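PDB 5IM3: ribonucleoside-diphosphate reductase from Pseudomonas aeruginosa, which probably catalyses the reduction of ribonucleoside diphosphates to the deoxyribonucleotides needed for DNA synthesis, and is an allosteric enzyme that binds dATP. Local coordinates for residues G299-T302 against L303-Y307; L227-T230 against L231-E234; L360-A363 against G364-R367. All coordinates share one frame; numbering follows the deposited sequence.

Contact 1: residues G299-T302 against L303-Y307; sequences GLQT and LYDRY
Thr302 lays its methyl group against the end of Arg306, four residues on: CG2 of Thr302 sits 3.9 Å from NH2 of Arg306, at the rim of the guanidinium and near its plane. The hydroxyl takes another course. With chi1 at -61°, OG1 of Thr302 lies beside its own backbone N and bonds back to Leu298 O, which leaves the methyl for Arg306. The arginine reaches it through a bend at chi3 (-66°).

One residue earlier the same spacing pairs two polar groups without bonding them. The Gln301 amide and the Asp305 carboxylate stand almost perpendicular, their planes 84° apart, and OE1 of Gln301 faces OD1 of Asp305 at 3.5 Å, acceptor to acceptor. Their link runs through the backbone instead, from Asp305 N to Gln301 O (2.8 Å). The helical pattern also joins Tyr304 N to Leu300 O at 2.9 Å, and stretches to 3.3 Å between Arg306 N and Thr302 O. That last carbonyl oxygen also faces the edge of the Tyr307 ring, 3.7 Å from CD2.

Helix 297-307, in the all-alpha domain of the reductase, is wedged among three helices: Thr302 and Leu303 touch helix 773-779, Leu303 and Tyr307 meet Phe322 of helix 319-330, and Leu300 and Tyr304 lean on helix 219-239.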
# COMPACT_ATOMS: atom_id res chain seq x y z
N GLY A 299 45.09 8.86 -11.43
CA GLY A 299 46.04 9.13 -10.37
C GLY A 299 46.78 10.44 -10.56
O GLY A 299 46.96 11.21 -9.61
N LEU A 300 47.20 10.73 -11.79
CA LEU A 300 47.93 11.97 -12.06
C LEU A 300 47.00 13.17 -11.97
O LEU A 300 47.37 14.20 -11.39
CB LEU A 300 48.59 11.90 -13.43
CG LEU A 300 49.52 13.07 -13.80
CD1 LEU A 300 50.69 13.13 -12.84
CD2 LEU A 300 50.00 12.96 -15.24
N GLN A 301 45.80 13.07 -12.55
CA GLN A 301 44.80 14.12 -12.39
C GLN A 301 44.60 14.46 -10.92
O GLN A 301 44.53 15.64 -10.55
CB GLN A 301 43.48 13.68 -13.01
CG GLN A 301 43.32 14.06 -14.47
CD GLN A 301 42.83 15.48 -14.65
OE1 GLN A 301 43.62 16.43 -14.65
NE2 GLN A 301 41.52 15.64 -14.79
N THR A 302 44.50 13.44 -10.06
CA THR A 302 44.24 13.67 -8.64
C THR A 302 45.34 14.51 -8.02
O THR A 302 45.07 15.51 -7.35
CB THR A 302 44.11 12.33 -7.91
OG1 THR A 302 43.01 11.59 -8.46
CG2 THR A 302 43.89 12.56 -6.42
N LEU A 303 46.60 14.11 -8.22
CA LEU A 303 47.72 14.86 -7.66
C LEU A 303 47.78 16.26 -8.24
O LEU A 303 47.90 17.25 -7.50
CB LEU A 303 49.03 14.11 -7.91
CG LEU A 303 49.19 12.78 -7.16
CD1 LEU A 303 50.48 12.09 -7.56
CD2 LEU A 303 49.14 13.00 -5.65
N TYR A 304 47.69 16.38 -9.56
CA TYR A 304 47.83 17.68 -10.21
C TYR A 304 46.74 18.64 -9.77
O TYR A 304 47.00 19.83 -9.54
CB TYR A 304 47.82 17.52 -11.73
CG TYR A 304 47.88 18.84 -12.47
CD1 TYR A 304 49.10 19.40 -12.82
CD2 TYR A 304 46.73 19.52 -12.81
CE1 TYR A 304 49.17 20.60 -13.49
CE2 TYR A 304 46.78 20.73 -13.48
CZ TYR A 304 48.01 21.26 -13.82
OH TYR A 304 48.06 22.46 -14.49
N ASP A 305 45.50 18.15 -9.66
CA ASP A 305 44.39 19.05 -9.36
C ASP A 305 44.47 19.60 -7.95
O ASP A 305 44.17 20.78 -7.72
CB ASP A 305 43.06 18.32 -9.58
CG ASP A 305 42.79 18.01 -11.04
OD1 ASP A 305 43.47 18.58 -11.91
OD2 ASP A 305 41.88 17.19 -11.31
N ARG A 306 44.88 18.78 -6.98
CA ARG A 306 44.70 19.12 -5.58
C ARG A 306 45.95 19.02 -4.71
O ARG A 306 45.96 19.63 -3.64
CB ARG A 306 43.60 18.24 -4.95
CG ARG A 306 42.22 18.52 -5.52
CD ARG A 306 41.13 17.70 -4.82
NE ARG A 306 41.28 16.26 -5.06
CZ ARG A 306 40.35 15.36 -4.77
NH1 ARG A 306 39.19 15.73 -4.25
NH2 ARG A 306 40.57 14.07 -5.02
N TYR A 307 46.99 18.29 -5.12
CA TYR A 307 48.13 18.06 -4.23
C TYR A 307 49.41 18.77 -4.65
O TYR A 307 50.19 19.15 -3.77
CB TYR A 307 48.39 16.56 -4.11
CG TYR A 307 47.38 15.85 -3.24
CD1 TYR A 307 47.59 15.68 -1.88
CD2 TYR A 307 46.19 15.37 -3.78
CE1 TYR A 307 46.66 15.05 -1.08
CE2 TYR A 307 45.25 14.73 -2.99
CZ TYR A 307 45.49 14.58 -1.64
OH TYR A 307 44.57 13.95 -0.84

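Contact 2: residues L227-T230 against L231-E234; sequences LMDT and LRAE
The backbone of 227-234 is a run of alpha-helical turns in which Arg232 N reaches Met228 O at 2.9 Å and Glu234 N reaches Thr230 O at 2.9 Å, while the bond from Leu231 N to Leu227 O is long and weak. It belongs to helix 219-239, and this part lies in the second ATP-cone domain. Asp229 and Arg232, three residues apart, form an intrahelical salt bridge. Arg232 offers NH2 to Asp229 OD1 at 2.8 Å, meeting it on the anti side and 24° out of the carboxylate plane, with the two flat groups turned 61° against each other. Asp229 points its carboxylate there because CG stands anti to the backbone N (chi1 -155°). Each partner has a second hold: OD2 of Asp229 forms a salt bridge with Arg164, and NE of Arg232 bonds to Ala245 O, so the guanidinium is fixed from two directions.

One face of that guanidinium looks back on the preceding turn, with Met228 O above the plane and displaced toward the rim. Within 227-234 the apolar side is formed by Leu227, Met228 and Leu231, which face Tyr297, Leu300 and Tyr304 of helix 297-307. CG of Leu227 lies 4.0 Å from CD1 of Leu231, and SD of Met228 is 4.2 Å from CD2 of Leu231, so both residues share its branched end. Thr230 turns elsewhere, its OG1 bonded to Asn202. The other terminal nitrogen of the arginine meets a methylene: CG of Met228 rests 3.4 Å from NH1 of Arg232, the side chains crossing at about a right angle.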
# COMPACT_ATOMS: atom_id res chain seq x y z
N LEU A 227 49.71 13.69 -20.91
CA LEU A 227 49.40 14.87 -20.11
C LEU A 227 50.64 15.39 -19.39
O LEU A 227 50.75 16.60 -19.15
CB LEU A 227 48.30 14.54 -19.10
CG LEU A 227 47.94 15.64 -18.10
CD1 LEU A 227 47.46 16.89 -18.82
CD2 LEU A 227 46.87 15.13 -17.12
N MET A 228 51.57 14.50 -19.03
CA MET A 228 52.77 14.91 -18.33
C MET A 228 53.56 15.95 -19.12
O MET A 228 54.30 16.75 -18.53
CB MET A 228 53.64 13.69 -18.04
CG MET A 228 54.71 13.91 -16.98
SD MET A 228 54.05 13.84 -15.31
CE MET A 228 53.58 12.10 -15.23
N ASP A 229 53.43 15.95 -20.45
CA ASP A 229 54.18 16.90 -21.26
C ASP A 229 53.78 18.33 -20.94
O ASP A 229 54.63 19.23 -20.91
CB ASP A 229 53.95 16.60 -22.75
CG ASP A 229 55.09 17.09 -23.62
OD1 ASP A 229 56.27 16.88 -23.24
OD2 ASP A 229 54.82 17.68 -24.68
N THR A 230 52.49 18.57 -20.69
CA THR A 230 52.04 19.90 -20.29
C THR A 230 52.58 20.26 -18.91
O THR A 230 52.96 21.42 -18.67
CB THR A 230 50.51 19.97 -20.29
OG1 THR A 230 50.01 19.56 -21.56
CG2 THR A 230 50.04 21.40 -20.00
N LEU A 231 52.61 19.30 -17.99
CA LEU A 231 53.11 19.56 -16.65
C LEU A 231 54.59 19.93 -16.67
O LEU A 231 55.01 20.87 -15.99
CB LEU A 231 52.87 18.34 -15.75
CG LEU A 231 51.48 18.20 -15.12
CD1 LEU A 231 50.39 18.12 -16.16
CD2 LEU A 231 51.46 16.97 -14.22
N ARG A 232 55.39 19.19 -17.44
CA ARG A 232 56.81 19.48 -17.52
C ARG A 232 57.06 20.89 -18.04
O ARG A 232 57.85 21.65 -17.47
CB ARG A 232 57.51 18.44 -18.40
CG ARG A 232 57.53 17.04 -17.81
CD ARG A 232 58.41 16.11 -18.61
NE ARG A 232 57.89 15.86 -19.96
CZ ARG A 232 57.26 14.76 -20.33
NH1 ARG A 232 57.07 13.76 -19.48
NH2 ARG A 232 56.82 14.64 -21.58
N ALA A 233 56.38 21.27 -19.13
CA ALA A 233 56.53 22.62 -19.66
C ALA A 233 56.06 23.66 -18.65
O ALA A 233 56.73 24.68 -18.44
CB ALA A 233 55.75 22.75 -20.97
N GLU A 234 54.92 23.41 -18.01
CA GLU A 234 54.39 24.33 -17.02
C GLU A 234 55.36 24.51 -15.86
O GLU A 234 55.76 25.63 -15.53
CB GLU A 234 53.03 23.81 -16.53
CG GLU A 234 52.34 24.67 -15.49
CD GLU A 234 50.96 24.14 -15.13
OE1 GLU A 234 50.40 23.34 -15.91
OE2 GLU A 234 50.44 24.51 -14.06

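Contact 3: residues L360-A363 against G364-R367; sequences LFNA and GTLR
The flat group at the centre is the peptide carbonyl of Asn362, which receives two donors from Thr365 in different ways. The hydroxyl OG1 of Thr365 lies in the carbonyl plane, on a lone pair of Asn362 O, at 2.6 Å; the backbone N of Thr365 reaches the same oxygen at 3.0 Å but from a position tilted 31° out of that plane. A second flat group, the Phe361 ring, has Asn362 CG at its edge.

The N-H bond to Asn362 O closes a type II beta turn over Asn362, Ala363, Gly364 and Thr365, placed exactly where helix 357-362 stops: Ala363 is the first residue to leave helical backbone angles. Gly364 takes the third place of the turn with a positive phi of 87°, the usual site for glycine in this turn type. The threonine then adds the second bond through its side chain. Its OG1 sits between its own backbone N and carbonyl carbon (chi1 72°), a crowded position that turns the hydroxyl back to Asn362 O. The methyl is close as well, CG2 of Thr365 lying 3.5 Å from Asn362 O, so one carbonyl oxygen at the helix end is gripped by two donors and packed by a methyl group.

Bonds from outside secure the turn: ND2 of Asn362 to Gln369 O, and Arg325 NH1 to Ala363 O, while the backbone of Gly364 bonds to that of Asp272. The turn leads the chain out of helix 357-362 toward strand 373-377, with Ala363 against Val326 of helix 319-330 and Leu360 packed among Phe322, Ile775 and Ile778 of helices 319-330 and 773-779.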
# COMPACT_ATOMS: atom_id res chain seq x y z
N LEU A 360 50.44 13.74 2.77
CA LEU A 360 50.78 14.08 1.39
C LEU A 360 50.63 15.56 1.12
O LEU A 360 51.44 16.16 0.40
CB LEU A 360 49.90 13.28 0.44
CG LEU A 360 50.17 11.78 0.36
CD1 LEU A 360 49.18 11.14 -0.58
CD2 LEU A 360 51.61 11.50 -0.08
N PHE A 361 49.61 16.19 1.70
CA PHE A 361 49.31 17.58 1.37
C PHE A 361 50.21 18.56 2.12
O PHE A 361 50.58 19.60 1.56
CB PHE A 361 47.84 17.88 1.67
CG PHE A 361 47.36 19.17 1.08
CD1 PHE A 361 47.40 20.35 1.82
CD2 PHE A 361 46.88 19.22 -0.22
CE1 PHE A 361 46.96 21.54 1.27
CE2 PHE A 361 46.44 20.41 -0.77
CZ PHE A 361 46.48 21.57 -0.02
N ASN A 362 50.58 18.25 3.36
CA ASN A 362 51.22 19.23 4.23
C ASN A 362 52.67 18.93 4.57
O ASN A 362 53.38 19.85 4.99
CB ASN A 362 50.43 19.36 5.54
CG ASN A 362 49.06 19.93 5.32
OD1 ASN A 362 48.87 20.85 4.52
ND2 ASN A 362 48.07 19.39 6.02
N ALA A 363 53.14 17.70 4.40
CA ALA A 363 54.53 17.40 4.72
C ALA A 363 55.44 18.29 3.89
O ALA A 363 55.22 18.48 2.70
CB ALA A 363 54.83 15.92 4.46
N GLY A 364 56.45 18.86 4.54
CA GLY A 364 57.39 19.74 3.88
C GLY A 364 56.97 21.19 3.80
O GLY A 364 57.69 21.99 3.19
N THR A 365 55.83 21.56 4.40
CA THR A 365 55.34 22.93 4.44
C THR A 365 55.37 23.45 5.88
O THR A 365 55.51 22.69 6.84
CB THR A 365 53.91 23.03 3.89
OG1 THR A 365 53.00 22.45 4.83
CG2 THR A 365 53.78 22.31 2.56
N LEU A 366 55.22 24.76 6.00
CA LEU A 366 55.24 25.40 7.31
C LEU A 366 54.07 24.92 8.17
O LEU A 366 52.95 24.77 7.69
CB LEU A 366 55.18 26.92 7.16
CG LEU A 366 56.41 27.58 6.54
CD1 LEU A 366 56.07 28.97 6.03
CD2 LEU A 366 57.55 27.64 7.55
N ARG A 367 54.35 24.69 9.46
CA ARG A 367 53.39 24.20 10.44
C ARG A 367 52.53 23.11 9.80
O ARG A 367 51.35 23.33 9.52
CB ARG A 367 52.53 25.34 10.97
CG ARG A 367 53.35 26.44 11.62
CD ARG A 367 52.56 27.25 12.64
NE ARG A 367 53.44 27.90 13.62
CZ ARG A 367 53.03 28.55 14.70
NH1 ARG A 367 51.73 28.67 14.96
NH2 ARG A 367 53.91 29.10 15.52

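The three local contacts follow one another along the chain, and contact 1 touches both others. Contacts 1 and 2 have centres 13 Å apart: Tyr304 OH probably bonds to Glu234 OE1 at 2.9 Å, and CD1 of Tyr304 packs on CG of Leu231 at 3.5 Å, joining helix 297-307 to helix 219-239. Contact 1 meets contact 3, centres 16 Å apart, through the Tyr307 ring on Phe361 and Leu360. The nearest atoms of contacts 2 and 3 are about 14 Å apart. Contact 3 has a nucleotide site nearby without touching it: the Asn362 side chain is about 13 Å from a bound dATP and about 11 Å from the side chain of dATP-binding Lys397.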